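4-alpha-glucanotransferase (Aquifex aeolicus, PDB 1TZ7) is a member of the amylomaltase, or disproportionating-enzyme, family of glucanotransferases, which are built around a (beta/alpha)8 barrel. Local coordinates at residues A24-H29 / C56-W61; D51-C56 / R219-V224; I91-L96 / K125-K130; P231-A236 / G272-N277; L251-V256 / V317-E322. One frame throughout, in Å; residues are numbered along the deposited sequence.

The contacts fall into two touching pairs and one separate site. Contacts 1 and 2 share Cys56, and their centres lie about 6 Å apart. Both belong to the barrel: the backbone at Ser59 and Trp61 in contact 1 probably hydrogen-bonds to Ser222 and Val224 of contact 2. Contacts 4 and 5, with centres about 11 Å apart, reach neighbouring strands of the small antiparallel sheet; in the loops beside it Tyr233 OH hydrogen-bonds to Leu251 O. Contacts 1 and 5 lie on opposite sides of the chain's centre, about 40 Å apart between contact centres. Contact 3 lies in the largely helical part of the chain between barrel strands 60-62 and 222-227, about 28 Å from contact 1 between centres.

Contact 1 (A24-H29 / C56-W61); sequences AGILLH and CGFSLW
Ile26 lies over one face of the Phe58 ring. Its CG1 is 3.9 Å from the ring centroid, close to the ring normal, which makes a CH-pi contact. The two side chains cross at about a right angle, and CD1 of Ile26 also meets CE2 of Phe58. Ala24 C lies at the edge of the same ring, in its plane. Phe58 CG is anti to the carbonyl carbon (chi1 -75°), which brings the ring beside residues 24-26.

The strands run parallel, with Gly25 paired to Leu60 and Ile26 to Trp61. Ser59 N donates to Ala24 O at 2.9 Å, while the bond from Leu60 N to the same oxygen is weak. Ile26 N donates to Leu60 O at 3.1 Å. Further along, Trp61 NE1 bonds to Leu28 O at 2.8 Å. This donor lies in the carbonyl plane, on a lone pair, although the oxygen is tilted 21° from the indole plane. The bond helps to hold the rotation of the indole, which also meets Phe49 edge-to-face.

Packing is close around Phe58 and Gly25, where Leu60 CB lies 3.6 Å from Gly25 CA. It is looser beside Ser59. There a water accepts from Ala24 N at 3.0 Å, probably donates to Gly57 O and is hydrogen-bonded to Ser59 OG at 2.6 Å.

Gly57, with positive phi, is the C-prime residue of a Schellman motif that ends helix 44-56 and turns the chain into strand 60-62. Strand 23-27, this helix and strand 60-62 form a beta-alpha-beta unit of the (beta/alpha)8 barrel.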
# COMPACT_ATOMS: atom_id res chain seq x y z
N ALA A 24 11.44 7.72 -13.85
CA ALA A 24 11.30 8.41 -12.58
C ALA A 24 9.84 8.41 -12.14
O ALA A 24 8.94 8.34 -12.96
CB ALA A 24 11.81 9.83 -12.69
N GLY A 25 9.61 8.49 -10.84
CA GLY A 25 8.26 8.50 -10.32
C GLY A 25 8.14 9.23 -9.01
O GLY A 25 9.14 9.65 -8.42
N ILE A 26 6.91 9.39 -8.54
CA ILE A 26 6.64 9.99 -7.26
C ILE A 26 5.89 9.01 -6.37
O ILE A 26 4.98 8.32 -6.83
CB ILE A 26 5.82 11.30 -7.44
CG1 ILE A 26 6.69 12.38 -8.11
CG2 ILE A 26 5.30 11.79 -6.09
CD1 ILE A 26 5.97 13.70 -8.34
N LEU A 27 6.30 8.94 -5.10
CA LEU A 27 5.56 8.19 -4.10
C LEU A 27 4.56 9.11 -3.39
O LEU A 27 4.95 10.04 -2.68
CB LEU A 27 6.53 7.56 -3.09
CG LEU A 27 5.94 6.95 -1.80
CD1 LEU A 27 4.86 5.95 -2.11
CD2 LEU A 27 7.05 6.31 -0.97
N LEU A 28 3.28 8.86 -3.62
CA LEU A 28 2.21 9.68 -3.06
C LEU A 28 0.94 8.85 -2.92
O LEU A 28 0.38 8.40 -3.91
CB LEU A 28 1.94 10.89 -3.96
CG LEU A 28 0.81 11.82 -3.50
CD1 LEU A 28 1.24 12.62 -2.28
CD2 LEU A 28 0.38 12.74 -4.64
N HIS A 29 0.49 8.66 -1.69
CA HIS A 29 -0.74 7.93 -1.43
C HIS A 29 -1.95 8.78 -1.77
O HIS A 29 -1.91 10.02 -1.66
CB HIS A 29 -0.80 7.52 0.03
CG HIS A 29 -1.86 6.51 0.35
ND1 HIS A 29 -1.98 5.32 -0.33
CD2 HIS A 29 -2.83 6.50 1.29
CE1 HIS A 29 -2.99 4.63 0.17
NE2 HIS A 29 -3.52 5.32 1.16
N CYS A 56 5.87 16.90 -16.24
CA CYS A 56 7.25 16.85 -15.74
C CYS A 56 8.10 15.81 -16.48
O CYS A 56 9.31 15.96 -16.58
CB CYS A 56 7.26 16.53 -14.23
SG CYS A 56 6.65 17.87 -13.17
N GLY A 57 7.44 14.76 -16.97
CA GLY A 57 8.14 13.66 -17.64
C GLY A 57 8.27 12.40 -16.76
O GLY A 57 9.00 11.47 -17.10
N PHE A 58 7.56 12.39 -15.63
CA PHE A 58 7.52 11.20 -14.77
C PHE A 58 6.78 10.08 -15.48
O PHE A 58 5.87 10.32 -16.27
CB PHE A 58 6.81 11.51 -13.45
CG PHE A 58 7.64 12.32 -12.48
CD1 PHE A 58 8.70 11.73 -11.80
CD2 PHE A 58 7.34 13.65 -12.23
CE1 PHE A 58 9.46 12.47 -10.90
CE2 PHE A 58 8.09 14.39 -11.33
CZ PHE A 58 9.15 13.79 -10.66
N SER A 59 7.17 8.83 -15.17
CA SER A 59 6.52 7.65 -15.76
C SER A 59 5.93 6.72 -14.70
O SER A 59 5.29 5.72 -15.03
CB SER A 59 7.52 6.86 -16.59
OG SER A 59 8.07 7.64 -17.62
N LEU A 60 6.15 7.03 -13.42
CA LEU A 60 5.75 6.12 -12.34
C LEU A 60 5.01 6.86 -11.23
O LEU A 60 5.36 7.97 -10.88
CB LEU A 60 6.98 5.41 -11.74
CG LEU A 60 7.79 4.54 -12.69
CD1 LEU A 60 9.13 4.20 -12.06
CD2 LEU A 60 7.03 3.28 -13.05
N TRP A 61 3.99 6.20 -10.70
CA TRP A 61 3.28 6.68 -9.53
C TRP A 61 3.15 5.54 -8.53
O TRP A 61 2.55 4.51 -8.84
CB TRP A 61 1.89 7.19 -9.93
CG TRP A 61 1.05 7.62 -8.77
CD1 TRP A 61 1.48 8.09 -7.56
CD2 TRP A 61 -0.38 7.62 -8.71
NE1 TRP A 61 0.40 8.39 -6.75
CE2 TRP A 61 -0.75 8.11 -7.43
CE3 TRP A 61 -1.40 7.26 -9.61
CZ2 TRP A 61 -2.09 8.23 -7.04
CZ3 TRP A 61 -2.73 7.39 -9.21
CH2 TRP A 61 -3.06 7.87 -7.94
O HOH W 1 10.02 8.79 -16.26

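Contact 2 (D51-C56 / R219-V224); sequences DFLKEC and RGISIV
The Asp51 carboxylate and the Arg219 guanidinium have planes 41° apart. Asp51 OD1 is 4.0 Å from Arg219 NE and lies well out of the guanidinium plane. None of the arginine's N-H groups is aimed at this oxygen; the pair is too far apart and too badly aligned for a salt bridge, and only the opposite charges attract. The contact belongs to the outer layer of the (beta/alpha)8 barrel. Helix 44-56 packs on the loop between helix 192-218 and barrel strand 222-227.

Each charged group has its stronger partner in Tyr215. Asp51 OD1 bonds to the Tyr215 hydroxyl. Arg219 NH2 bonds to the Tyr215 carbonyl oxygen, and the Arg219 side chain makes a cation-pi contact with the Tyr215 ring. Gly220, with positive phi, is the C-prime residue of a Schellman motif that ends helix 192-218. Its bonds run from Ile221 N to Ala216 O and from Gly220 N to Arg217 O.

On the solvent side, the aliphatic part of Lys54 crosses Arg219 at about a right angle. The Lys54 chain bends at chi2 (54°), and its CD comes to 3.4 Å from Arg219 O and 3.9 Å from Arg219 CB. The buried side is apolar. Ile221 also rests on Ala216, and Leu53 on Phe58. Across the contact, Ile221 CD1 touches Leu53 CB at 3.7 Å.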
# COMPACT_ATOMS: atom_id res chain seq x y z
N ASP A 51 -1.64 14.75 -14.42
CA ASP A 51 -1.26 15.79 -15.40
C ASP A 51 0.10 16.37 -15.07
O ASP A 51 0.88 16.65 -15.95
CB ASP A 51 -2.29 16.93 -15.42
CG ASP A 51 -3.58 16.54 -16.10
OD1 ASP A 51 -3.61 15.51 -16.80
OD2 ASP A 51 -4.62 17.23 -16.01
N PHE A 52 0.36 16.54 -13.77
CA PHE A 52 1.64 17.06 -13.30
C PHE A 52 2.79 16.04 -13.56
O PHE A 52 3.86 16.42 -14.03
CB PHE A 52 1.54 17.39 -11.80
CG PHE A 52 2.86 17.70 -11.14
CD1 PHE A 52 3.48 16.77 -10.32
CD2 PHE A 52 3.47 18.93 -11.33
CE1 PHE A 52 4.68 17.05 -9.71
CE2 PHE A 52 4.68 19.22 -10.72
CZ PHE A 52 5.29 18.27 -9.91
N LEU A 53 2.53 14.77 -13.26
CA LEU A 53 3.46 13.67 -13.62
C LEU A 53 3.84 13.77 -15.09
O LEU A 53 5.01 13.83 -15.44
CB LEU A 53 2.81 12.30 -13.37
CG LEU A 53 2.84 11.66 -11.97
CD1 LEU A 53 4.18 11.07 -11.66
CD2 LEU A 53 2.48 12.63 -10.96
N LYS A 54 2.82 13.79 -15.95
CA LYS A 54 3.02 13.78 -17.39
C LYS A 54 3.82 15.00 -17.85
O LYS A 54 4.77 14.87 -18.62
CB LYS A 54 1.66 13.75 -18.11
CG LYS A 54 1.75 13.68 -19.65
CD LYS A 54 2.61 12.52 -20.11
CE LYS A 54 2.41 12.23 -21.59
NZ LYS A 54 2.89 13.35 -22.44
N GLU A 55 3.43 16.18 -17.37
CA GLU A 55 4.07 17.43 -17.79
C GLU A 55 5.56 17.45 -17.41
O GLU A 55 6.39 17.94 -18.16
CB GLU A 55 3.36 18.64 -17.16
CG GLU A 55 2.97 19.73 -18.16
CD GLU A 55 4.17 20.55 -18.63
OE1 GLU A 55 5.23 20.48 -17.98
OE2 GLU A 55 4.05 21.25 -19.64
N CYS A 56 5.87 16.90 -16.24
CA CYS A 56 7.25 16.85 -15.74
C CYS A 56 8.10 15.81 -16.48
O CYS A 56 9.31 15.96 -16.58
CB CYS A 56 7.26 16.53 -14.23
SG CYS A 56 6.65 17.87 -13.17
N ARG A 219 -1.18 8.14 -20.74
CA ARG A 219 -0.09 9.12 -20.63
C ARG A 219 1.25 8.44 -20.23
O ARG A 219 2.20 9.11 -19.87
CB ARG A 219 -0.47 10.22 -19.63
CG ARG A 219 -1.54 11.17 -20.16
CD ARG A 219 -2.33 11.90 -19.10
NE ARG A 219 -3.38 12.73 -19.71
CZ ARG A 219 -4.54 12.26 -20.16
NH1 ARG A 219 -5.42 13.09 -20.71
NH2 ARG A 219 -4.83 10.97 -20.07
N GLY A 220 1.29 7.11 -20.33
CA GLY A 220 2.53 6.37 -20.17
C GLY A 220 2.96 6.21 -18.72
O GLY A 220 4.12 5.88 -18.44
N ILE A 221 2.04 6.45 -17.80
CA ILE A 221 2.32 6.35 -16.38
C ILE A 221 1.93 4.97 -15.88
O ILE A 221 0.76 4.56 -16.00
CB ILE A 221 1.57 7.45 -15.60
CG1 ILE A 221 2.09 8.83 -16.00
CG2 ILE A 221 1.75 7.25 -14.09
CD1 ILE A 221 1.14 9.95 -15.66
N SER A 222 2.90 4.25 -15.31
CA SER A 222 2.65 2.96 -14.68
C SER A 222 2.46 3.16 -13.18
O SER A 222 3.17 3.94 -12.55
CB SER A 222 3.82 1.99 -14.93
OG SER A 222 3.96 1.69 -16.30
N ILE A 223 1.51 2.44 -12.61
CA ILE A 223 1.20 2.59 -11.21
C ILE A 223 1.79 1.45 -10.41
O ILE A 223 1.54 0.27 -10.69
CB ILE A 223 -0.34 2.68 -10.99
CG1 ILE A 223 -0.94 3.78 -11.87
CG2 ILE A 223 -0.64 2.96 -9.51
CD1 ILE A 223 -2.46 3.83 -11.87
N VAL A 224 2.59 1.81 -9.41
CA VAL A 224 3.14 0.85 -8.48
C VAL A 224 2.22 0.75 -7.26
O VAL A 224 2.09 1.69 -6.49
CB VAL A 224 4.56 1.27 -8.03
CG1 VAL A 224 5.15 0.23 -7.09
CG2 VAL A 224 5.46 1.48 -9.24

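Contact 3 (I91-L96 / K125-K130); sequences IDPEEL and KELLEK
Pro93 and Leu127 mark the nearest approach of the two backbones, with their CA atoms 7.2 Å apart; the turn leading into helix 94-98 faces the side of helix 117-133. This is apolar packing: the turn leading into a short helix, and that helix's Leu96, pack on a longer helix. It lies in the mostly helical part of the chain between barrel strands 60-62 and 222-227.

Pro93 makes the tightest meeting. Its CB is 3.5 Å from Leu127 CD1, closer than usual for two carbons. Leu127 CG is anti to the carbonyl carbon (chi1 -71°), which points the side chain at Pro93. On the neighbouring residue, both methyls of Leu128 are used. CD1 touches Ile91 CD1 at 4.1 Å, methyl to methyl, and CD2 serves Leu96. Leu96 and Leu128 cross at about a right angle.

No hydrogen bond joins the two segments. The turn is held from within: Glu94 N donates to Asp92 OD1 at 3.1 Å, a capping bond that meets the carboxylate from above its plane. Lys124 NZ, just before segment 125-130, bonds to Ile91 O. Helix 192-218 covers Ile91 with Val204 and Phe205, and Tyr37 touches Pro93.

All five residues that touch are buried. Leu96 reaches both leucines of the longer helix with a single methyl, CD1, which lies 4.3 Å from Leu127 CB and 4.2 Å from Leu128 CD2.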
# COMPACT_ATOMS: atom_id res chain seq x y z
N ILE A 91 -13.21 7.53 -2.23
CA ILE A 91 -14.17 7.77 -3.31
C ILE A 91 -14.44 9.26 -3.47
O ILE A 91 -14.60 9.98 -2.48
CB ILE A 91 -15.48 7.00 -3.05
CG1 ILE A 91 -15.27 5.50 -3.30
CG2 ILE A 91 -16.60 7.53 -3.95
CD1 ILE A 91 -16.42 4.62 -2.83
N ASP A 92 -14.49 9.71 -4.72
CA ASP A 92 -14.84 11.08 -5.04
C ASP A 92 -16.37 11.24 -5.02
O ASP A 92 -17.06 10.69 -5.87
CB ASP A 92 -14.29 11.45 -6.42
CG ASP A 92 -14.76 12.81 -6.90
OD1 ASP A 92 -15.04 13.68 -6.04
OD2 ASP A 92 -14.87 13.10 -8.10
N PRO A 93 -16.89 12.01 -4.06
CA PRO A 93 -18.34 12.17 -3.90
C PRO A 93 -18.97 13.06 -4.97
O PRO A 93 -20.20 13.07 -5.10
CB PRO A 93 -18.47 12.82 -2.51
CG PRO A 93 -17.17 13.53 -2.30
CD PRO A 93 -16.13 12.78 -3.06
N GLU A 94 -18.15 13.79 -5.72
CA GLU A 94 -18.66 14.68 -6.77
C GLU A 94 -19.17 13.88 -7.99
O GLU A 94 -19.98 14.39 -8.76
CB GLU A 94 -17.58 15.68 -7.21
CG GLU A 94 -17.52 16.93 -6.34
CD GLU A 94 -16.39 17.86 -6.73
OE1 GLU A 94 -16.08 18.79 -5.94
OE2 GLU A 94 -15.81 17.68 -7.82
N GLU A 95 -18.71 12.64 -8.14
CA GLU A 95 -19.26 11.74 -9.16
C GLU A 95 -20.68 11.32 -8.81
O GLU A 95 -21.52 11.14 -9.69
CB GLU A 95 -18.38 10.50 -9.34
CG GLU A 95 -18.50 9.86 -10.72
CD GLU A 95 -18.13 8.38 -10.74
OE1 GLU A 95 -18.07 7.80 -11.85
OE2 GLU A 95 -17.90 7.79 -9.66
N LEU A 96 -20.94 11.17 -7.51
CA LEU A 96 -22.30 10.87 -7.04
C LEU A 96 -23.25 12.03 -7.35
O LEU A 96 -24.43 11.82 -7.61
CB LEU A 96 -22.29 10.58 -5.53
CG LEU A 96 -21.36 9.44 -5.06
CD1 LEU A 96 -21.26 9.44 -3.54
CD2 LEU A 96 -21.85 8.10 -5.57
N LYS A 125 -19.66 7.61 4.22
CA LYS A 125 -20.62 6.54 4.43
C LYS A 125 -22.04 7.05 4.26
O LYS A 125 -22.89 6.36 3.72
CB LYS A 125 -20.46 5.92 5.82
CG LYS A 125 -21.28 4.63 6.04
CD LYS A 125 -21.51 4.35 7.53
CE LYS A 125 -20.28 3.72 8.19
NZ LYS A 125 -20.22 4.01 9.65
N GLU A 126 -22.29 8.27 4.73
CA GLU A 126 -23.62 8.86 4.65
C GLU A 126 -23.96 9.23 3.20
O GLU A 126 -25.08 9.03 2.75
CB GLU A 126 -23.72 10.11 5.55
CG GLU A 126 -24.76 10.00 6.66
CD GLU A 126 -24.74 8.64 7.35
OE1 GLU A 126 -25.82 8.02 7.47
OE2 GLU A 126 -23.65 8.20 7.77
N LEU A 127 -22.99 9.77 2.48
CA LEU A 127 -23.17 10.10 1.07
C LEU A 127 -23.45 8.85 0.24
O LEU A 127 -24.23 8.88 -0.69
CB LEU A 127 -21.93 10.81 0.51
CG LEU A 127 -21.68 12.25 1.00
CD1 LEU A 127 -20.41 12.79 0.37
CD2 LEU A 127 -22.86 13.15 0.68
N LEU A 128 -22.79 7.74 0.61
CA LEU A 128 -22.91 6.49 -0.14
C LEU A 128 -24.20 5.75 0.21
O LEU A 128 -24.76 5.03 -0.62
CB LEU A 128 -21.70 5.58 0.13
CG LEU A 128 -20.40 5.98 -0.59
CD1 LEU A 128 -19.20 5.32 0.06
CD2 LEU A 128 -20.47 5.63 -2.07
N GLU A 129 -24.67 5.93 1.44
CA GLU A 129 -25.96 5.37 1.86
C GLU A 129 -27.08 6.06 1.12
O GLU A 129 -28.04 5.42 0.70
CB GLU A 129 -26.15 5.55 3.38
CG GLU A 129 -25.34 4.57 4.22
CD GLU A 129 -25.97 3.20 4.31
OE1 GLU A 129 -27.08 3.01 3.76
OE2 GLU A 129 -25.36 2.30 4.91
N LYS A 130 -26.95 7.37 0.95
CA LYS A 130 -27.95 8.18 0.27
C LYS A 130 -27.95 7.89 -1.23
O LYS A 130 -29.00 7.86 -1.87
CB LYS A 130 -27.68 9.67 0.51
CG LYS A 130 -28.83 10.59 0.13
CD LYS A 130 -28.70 11.96 0.80
CE LYS A 130 -29.21 11.94 2.25
NZ LYS A 130 -30.22 13.00 2.51

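Contact 4 (P231-A236 / G272-N277); sequences PSYSSA and GNPVYN
Asn273 ND2 donates to Pro231 O at 2.8 Å, with an N-H...O angle of 164°. The oxygen lies in the amide plane of Asn273, but the donor stands 57° out of the carbonyl plane of Pro231. Asn273 CG is anti to its carbonyl carbon (chi1 -47°), which turns the amide toward the loop. Next to it, Pro274 CD packs on Tyr233 CB at 3.8 Å, and Pro274 CG lies at the edge of the tyrosine ring. Pro231 CD meets the phenol end of Tyr276, 3.5 Å from its OH.

A water spans the two backbones. It accepts from Tyr233 N at 2.9 Å and donates to Gly272 O at 2.7 Å.

Further out, both phenols are held by backbone oxygens: Tyr276 OH by Met229 O and Tyr233 OH by Leu251 O. Trp169 and Tyr170 meet the Tyr233 ring. Ser235 OG donates to Ser232 O at 2.8 Å, and Ser235 is the N-cap of helix 236-240.

The contact joins the loop after barrel strand 222-227 to edge strand 269-274 of the antiparallel sheet. One hydrogen bond from a side-chain amide and one bridging water thus hold the loop to the strand. These links are few and specific, and proline-tyrosine packing supplements them.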
# COMPACT_ATOMS: atom_id res chain seq x y z
N PRO A 231 -2.76 -10.41 5.85
CA PRO A 231 -4.02 -9.78 6.25
C PRO A 231 -4.07 -9.60 7.75
O PRO A 231 -3.26 -10.22 8.46
CB PRO A 231 -5.07 -10.79 5.80
CG PRO A 231 -4.39 -12.10 5.93
CD PRO A 231 -2.92 -11.85 5.63
N SER A 232 -5.00 -8.79 8.24
CA SER A 232 -5.29 -8.76 9.67
C SER A 232 -6.10 -10.01 10.05
O SER A 232 -6.77 -10.60 9.21
CB SER A 232 -6.06 -7.49 10.04
OG SER A 232 -7.33 -7.47 9.42
N TYR A 233 -6.02 -10.40 11.31
CA TYR A 233 -6.82 -11.52 11.81
C TYR A 233 -8.30 -11.23 11.62
O TYR A 233 -9.08 -12.12 11.30
CB TYR A 233 -6.52 -11.79 13.28
CG TYR A 233 -7.35 -12.91 13.86
CD1 TYR A 233 -8.20 -12.69 14.94
CD2 TYR A 233 -7.28 -14.19 13.33
CE1 TYR A 233 -8.96 -13.72 15.47
CE2 TYR A 233 -8.04 -15.22 13.85
CZ TYR A 233 -8.87 -14.98 14.92
OH TYR A 233 -9.62 -16.00 15.44
N SER A 234 -8.67 -9.97 11.83
CA SER A 234 -10.05 -9.52 11.63
C SER A 234 -10.27 -9.10 10.18
O SER A 234 -10.39 -7.90 9.87
CB SER A 234 -10.36 -8.34 12.55
OG SER A 234 -10.19 -8.70 13.91
N SER A 235 -10.31 -10.09 9.29
CA SER A 235 -10.51 -9.83 7.86
C SER A 235 -11.37 -10.91 7.22
O SER A 235 -11.45 -12.04 7.71
CB SER A 235 -9.16 -9.73 7.14
OG SER A 235 -8.51 -10.99 7.06
N ALA A 236 -12.03 -10.56 6.12
CA ALA A 236 -12.76 -11.52 5.31
C ALA A 236 -11.83 -12.62 4.79
O ALA A 236 -12.26 -13.72 4.52
CB ALA A 236 -13.44 -10.81 4.16
N GLY A 272 0.89 -8.88 15.05
CA GLY A 272 -0.38 -9.42 15.52
C GLY A 272 -1.23 -10.05 14.41
O GLY A 272 -2.36 -10.46 14.66
N ASN A 273 -0.68 -10.13 13.20
CA ASN A 273 -1.30 -10.92 12.13
C ASN A 273 -1.11 -12.40 12.42
O ASN A 273 -0.13 -12.79 13.02
CB ASN A 273 -0.67 -10.59 10.76
CG ASN A 273 -0.54 -9.09 10.51
OD1 ASN A 273 0.41 -8.45 10.96
ND2 ASN A 273 -1.50 -8.52 9.78
N PRO A 274 -2.05 -13.23 11.99
CA PRO A 274 -1.82 -14.68 11.96
C PRO A 274 -0.84 -15.02 10.85
O PRO A 274 -0.87 -14.39 9.81
CB PRO A 274 -3.21 -15.24 11.66
CG PRO A 274 -3.90 -14.16 10.91
CD PRO A 274 -3.37 -12.87 11.46
N VAL A 275 0.04 -15.99 11.09
CA VAL A 275 1.02 -16.38 10.08
C VAL A 275 0.41 -17.38 9.13
O VAL A 275 -0.58 -18.03 9.45
CB VAL A 275 2.31 -16.98 10.71
CG1 VAL A 275 2.95 -15.97 11.66
CG2 VAL A 275 2.01 -18.29 11.43
N TYR A 276 1.00 -17.50 7.95
CA TYR A 276 0.54 -18.44 6.95
C TYR A 276 0.94 -19.86 7.34
O TYR A 276 2.05 -20.10 7.81
CB TYR A 276 1.14 -18.09 5.58
CG TYR A 276 0.58 -16.82 4.95
CD1 TYR A 276 1.44 -15.83 4.48
CD2 TYR A 276 -0.79 -16.62 4.82
CE1 TYR A 276 0.94 -14.66 3.90
CE2 TYR A 276 -1.30 -15.45 4.24
CZ TYR A 276 -0.42 -14.48 3.78
OH TYR A 276 -0.91 -13.32 3.20
N ASN A 277 0.02 -20.80 7.14
CA ASN A 277 0.38 -22.21 7.04
C ASN A 277 0.84 -22.54 5.62
O ASN A 277 0.05 -22.97 4.79
CB ASN A 277 -0.82 -23.08 7.41
CG ASN A 277 -0.45 -24.54 7.57
OD1 ASN A 277 0.25 -24.91 8.50
ND2 ASN A 277 -0.91 -25.36 6.65
O HOH W 2 -4.14 -9.11 13.09

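Contact 5 (L251-V256 / V317-E322); sequences LKPLFV and VPYGEE
Val317 O takes the shortest sound bond of the contact, from Val256 N at 2.9 Å, with an N-H...O angle of 172° and the donor in the carbonyl plane. Phe255 CA adds a CA-H...O contact to the same oxygen at 3.5 Å. Val317 N returns a nearly straight bond to Val256 O at 3.1 Å. This is antiparallel pairing of strands 255-259 and 313-318, the two inner strands of a four-stranded sheet.

Val256 and Val317 form a hydrogen-bonded pair, and Phe255 and Pro318 a non-hydrogen-bonded one. Pro318 has no N-H, which suits that position. The edge of the Phe255 ring lies against it, with CD1 3.7 Å from Pro318 N.

A type II turn from Pro318 to Glu321 leads the chain away, with Gly320 at its positive-phi position. Within the turn, Tyr319 N makes a weak bond to Leu254 O.

On the face carrying the valines, Val256 CG2 meets Val317 CG2 at 3.6 Å, and Leu270 of strand 269-274 touches both residues. Tyr319 CG is anti to its backbone N (chi1 176°), and its side chain reaches Pro253 and crosses Val256 at a slant. There Tyr319 CD1 is 4.2 Å from Pro253 CB and 4.1 Å from Val256 CG1.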
# COMPACT_ATOMS: atom_id res chain seq x y z
N LEU A 251 -10.20 -21.77 15.59
CA LEU A 251 -9.85 -20.74 14.58
C LEU A 251 -9.23 -19.47 15.21
O LEU A 251 -9.21 -18.41 14.58
CB LEU A 251 -11.08 -20.37 13.73
CG LEU A 251 -11.84 -21.54 13.08
CD1 LEU A 251 -13.01 -21.02 12.26
CD2 LEU A 251 -10.92 -22.40 12.22
N LYS A 252 -8.74 -19.59 16.44
CA LYS A 252 -7.88 -18.56 17.02
C LYS A 252 -6.43 -18.81 16.60
O LYS A 252 -6.02 -19.95 16.44
CB LYS A 252 -7.99 -18.58 18.55
CG LYS A 252 -9.11 -17.70 19.10
CD LYS A 252 -9.06 -17.64 20.63
CE LYS A 252 -10.36 -17.08 21.20
NZ LYS A 252 -10.44 -17.27 22.68
N PRO A 253 -5.66 -17.73 16.43
CA PRO A 253 -4.26 -17.85 15.99
C PRO A 253 -3.44 -18.73 16.93
O PRO A 253 -3.46 -18.54 18.14
CB PRO A 253 -3.76 -16.40 16.02
CG PRO A 253 -4.98 -15.56 15.95
CD PRO A 253 -6.05 -16.33 16.65
N LEU A 254 -2.73 -19.69 16.35
CA LEU A 254 -1.76 -20.50 17.09
C LEU A 254 -0.40 -19.79 17.11
O LEU A 254 0.33 -19.86 18.10
CB LEU A 254 -1.64 -21.89 16.45
CG LEU A 254 -1.10 -23.04 17.31
CD1 LEU A 254 -1.94 -23.25 18.57
CD2 LEU A 254 -1.06 -24.32 16.48
N PHE A 255 -0.07 -19.12 16.01
CA PHE A 255 1.11 -18.25 15.96
C PHE A 255 0.78 -16.93 15.26
O PHE A 255 -0.13 -16.87 14.43
CB PHE A 255 2.26 -18.95 15.24
CG PHE A 255 2.75 -20.19 15.94
CD1 PHE A 255 3.71 -20.11 16.94
CD2 PHE A 255 2.25 -21.44 15.60
CE1 PHE A 255 4.17 -21.26 17.59
CE2 PHE A 255 2.71 -22.59 16.24
CZ PHE A 255 3.66 -22.49 17.23
N VAL A 256 1.51 -15.87 15.61
CA VAL A 256 1.30 -14.56 15.01
C VAL A 256 2.61 -13.97 14.46
O VAL A 256 3.70 -14.47 14.74
CB VAL A 256 0.66 -13.55 16.02
CG1 VAL A 256 -0.77 -13.94 16.32
CG2 VAL A 256 1.49 -13.47 17.30
N VAL A 317 5.89 -16.12 16.29
CA VAL A 317 5.85 -16.09 17.76
C VAL A 317 4.51 -16.66 18.31
O VAL A 317 3.45 -16.39 17.76
CB VAL A 317 6.08 -14.64 18.32
CG1 VAL A 317 6.90 -13.80 17.35
CG2 VAL A 317 4.76 -13.95 18.64
N PRO A 318 4.59 -17.44 19.39
CA PRO A 318 3.39 -18.04 20.02
C PRO A 318 2.32 -17.00 20.43
O PRO A 318 2.65 -15.95 21.01
CB PRO A 318 3.95 -18.73 21.27
CG PRO A 318 5.38 -18.97 20.96
CD PRO A 318 5.83 -17.84 20.08
N TYR A 319 1.06 -17.31 20.14
CA TYR A 319 -0.06 -16.42 20.47
C TYR A 319 -0.22 -16.32 21.98
O TYR A 319 -0.09 -17.32 22.70
CB TYR A 319 -1.36 -16.94 19.84
CG TYR A 319 -2.60 -16.14 20.21
CD1 TYR A 319 -2.78 -14.84 19.74
CD2 TYR A 319 -3.59 -16.69 21.03
CE1 TYR A 319 -3.92 -14.11 20.08
CE2 TYR A 319 -4.73 -15.97 21.37
CZ TYR A 319 -4.88 -14.67 20.89
OH TYR A 319 -6.00 -13.95 21.23
N GLY A 320 -0.49 -15.11 22.45
CA GLY A 320 -0.56 -14.84 23.88
C GLY A 320 0.67 -14.13 24.39
O GLY A 320 0.66 -13.53 25.47
N GLU A 321 1.75 -14.18 23.61
CA GLU A 321 2.98 -13.47 23.94
C GLU A 321 2.76 -11.96 23.82
O GLU A 321 2.07 -11.50 22.91
CB GLU A 321 4.13 -13.92 23.03
CG GLU A 321 5.52 -13.66 23.59
CD GLU A 321 5.92 -14.65 24.67
OE1 GLU A 321 5.10 -15.53 25.01
OE2 GLU A 321 7.05 -14.55 25.18
N GLU A 322 3.35 -11.20 24.73
CA GLU A 322 3.17 -9.75 24.76
C GLU A 322 4.17 -9.05 23.84
O GLU A 322 3.90 -7.96 23.33
CB GLU A 322 3.33 -9.22 26.19
CG GLU A 322 2.24 -9.68 27.14
CD GLU A 322 2.28 -8.94 28.46
OE1 GLU A 322 1.94 -7.74 28.48
OE2 GLU A 322 2.64 -9.57 29.48